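Local coordinates for protein putative pectin lyase (Geobacillus virus E2, PDB 7CHU) that serves as the tailspike of a deep-sea thermophilic bacteriophage and probably recognises, and perhaps cleaves, polysaccharide on the host cell surface, at residues K83-G86 / V87-D90. Residues are numbered along the deposited sequence; the frame is centred on the assembly and turned at random.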
ATOM      1  N   LYS A  83     -12.931 -37.052  -2.426  1.00 18.63           N
ATOM      2  CA  LYS A  83     -13.305 -37.355  -1.046  1.00 20.59           C
ATOM      3  C   LYS A  83     -12.819 -36.308  -0.060  1.00 19.37           C
ATOM      4  O   LYS A  83     -13.431 -36.135   0.997  1.00 22.76           O
ATOM      5  CB  LYS A  83     -12.761 -38.724  -0.634  1.00 22.96           C
ATOM      6  CG  LYS A  83     -13.051 -39.779  -1.686  1.00 29.58           C
ATOM      7  CD  LYS A  83     -14.569 -40.037  -1.821  1.00 30.12           C
ATOM      8  CE  LYS A  83     -14.921 -41.531  -1.853  1.00 35.33           C
ATOM      9  NZ  LYS A  83     -14.015 -42.296  -2.759  1.00 42.07           N
ATOM     10  N   GLY A  84     -11.714 -35.632  -0.354  1.00 19.24           N
ATOM     11  CA  GLY A  84     -11.263 -34.560   0.514  1.00 19.06           C
ATOM     12  C   GLY A  84     -10.915 -35.010   1.912  1.00 18.85           C
ATOM     13  O   GLY A  84     -11.021 -34.217   2.847  1.00 15.86           O
ATOM     14  N   ASP A  85     -10.477 -36.265   2.072  1.00 24.77           N
ATOM     15  CA  ASP A  85     -10.084 -36.811   3.369  1.00 22.08           C
ATOM     16  C   ASP A  85      -8.579 -36.999   3.516  1.00 22.87           C
ATOM     17  O   ASP A  85      -8.130 -37.495   4.554  1.00 23.65           O
ATOM     18  CB  ASP A  85     -10.806 -38.149   3.628  1.00 21.63           C
ATOM     19  CG  ASP A  85     -10.420 -39.271   2.624  1.00 25.56           C
ATOM     20  OD1 ASP A  85      -9.645 -39.061   1.655  1.00 25.34           O
ATOM     21  OD2 ASP A  85     -10.907 -40.406   2.832  1.00 29.13           O
ATOM     22  N   GLY A  86      -7.781 -36.608   2.527  1.00 18.57           N
ATOM     23  CA  GLY A  86      -6.352 -36.822   2.626  1.00 19.77           C
ATOM     24  C   GLY A  86      -5.900 -38.265   2.464  1.00 25.16           C
ATOM     25  O   GLY A  86      -4.694 -38.519   2.461  1.00 25.32           O
ATOM     26  N   VAL A  87      -6.815 -39.221   2.333  1.00 21.67           N
ATOM     27  CA  VAL A  87      -6.459 -40.635   2.206  1.00 22.73           C
ATOM     28  C   VAL A  87      -6.639 -41.124   0.774  1.00 23.42           C
ATOM     29  O   VAL A  87      -5.730 -41.715   0.191  1.00 24.75           O
ATOM     30  CB  VAL A  87      -7.275 -41.496   3.195  1.00 26.08           C
ATOM     31  CG1 VAL A  87      -6.821 -42.928   3.139  1.00 20.74           C
ATOM     32  CG2 VAL A  87      -7.133 -40.934   4.620  1.00 26.26           C
ATOM     33  N   THR A  88      -7.820 -40.894   0.200  1.00 20.14           N
ATOM     34  CA  THR A  88      -8.110 -41.223  -1.185  1.00 22.40           C
ATOM     35  C   THR A  88      -7.363 -40.278  -2.112  1.00 24.85           C
ATOM     36  O   THR A  88      -7.334 -39.064  -1.883  1.00 19.54           O
ATOM     37  CB  THR A  88      -9.617 -41.100  -1.440  1.00 22.75           C
ATOM     38  OG1 THR A  88     -10.308 -41.997  -0.575  1.00 28.88           O
ATOM     39  CG2 THR A  88      -9.984 -41.396  -2.895  1.00 21.94           C
ATOM     40  N   ASP A  89      -6.752 -40.842  -3.155  1.00 20.59           N
ATOM     41  CA  ASP A  89      -6.143 -40.049  -4.220  1.00 22.79           C
ATOM     42  C   ASP A  89      -7.234 -39.249  -4.934  1.00 23.71           C
ATOM     43  O   ASP A  89      -8.096 -39.829  -5.603  1.00 19.87           O
ATOM     44  CB  ASP A  89      -5.403 -40.976  -5.182  1.00 20.44           C
ATOM     45  CG  ASP A  89      -4.493 -40.232  -6.144  1.00 25.13           C
ATOM     46  OD1 ASP A  89      -4.713 -39.016  -6.385  1.00 26.07           O
ATOM     47  OD2 ASP A  89      -3.530 -40.861  -6.641  1.00 24.23           O
ATOM     48  N   ASP A  90      -7.197 -37.914  -4.806  1.00 19.96           N
ATOM     49  CA  ASP A  90      -8.184 -37.052  -5.447  1.00 18.58           C
ATOM     50  C   ASP A  90      -7.691 -36.451  -6.762  1.00 18.20           C
ATOM     51  O   ASP A  90      -8.379 -35.601  -7.334  1.00 16.98           O
ATOM     52  CB  ASP A  90      -8.623 -35.928  -4.494  1.00 19.84           C
ATOM     53  CG  ASP A  90      -9.650 -36.399  -3.454  1.00 19.73           C
ATOM     54  OD1 ASP A  90     -10.427 -37.353  -3.730  1.00 19.27           O
ATOM     55  OD2 ASP A  90      -9.662 -35.828  -2.349  1.00 18.23           O
TER
HETATM   56  O   HOH W   1      -7.879 -36.711  -0.549  1.00 17.47           O
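The carboxylate of Asp90 takes two successive backbone N-H groups of the same loop, one on each oxygen: OD1 accepts from Lys83 N at 2.8 Å and OD2 from Gly84 N at 2.9 Å. Both donors come to the syn sides, Lys83 N 31° out of the carboxylate plane; with both oxygens engaged, the rotation of this buried carboxylate is fixed. Across the loop Asp85 grips the chain ahead of it with a single oxygen. Its OD1 receives Val87 N from above the carboxylate plane at 2.9 Å and Thr88 N on the syn side at 3.0 Å, both from one face; the bond to Val87 N closes an Asx turn, and Thr88 N adds a second donor to the same oxygen. With chi1 at 64°, Asp85 CG sits between its own N and carbonyl carbon, which turns OD1 toward the two amides ahead of it. The Gly-Asp-Gly-Val-Thr-Asp-Asp sequence is a recurrent one near the start of pectate-lyase-like right-handed beta-helices; here it leads from strand 75-76 into helix 91-99, and backbone hydrogen bonds join Gly84 to Thr121 and Asp90 to Lys123, both in strand 120-124. A water within the loop has its oxygen 2.7 Å from Asp90 OD2 and 2.8 Å from Thr88 O, and weakly accepts from Gly86 N. Outermost, Lys83 CG rests 3.7 Å from Thr88 CG2, the two side chains running obliquely to each other, while Val87 CG2 packs against Asp85 O at 3.6 Å.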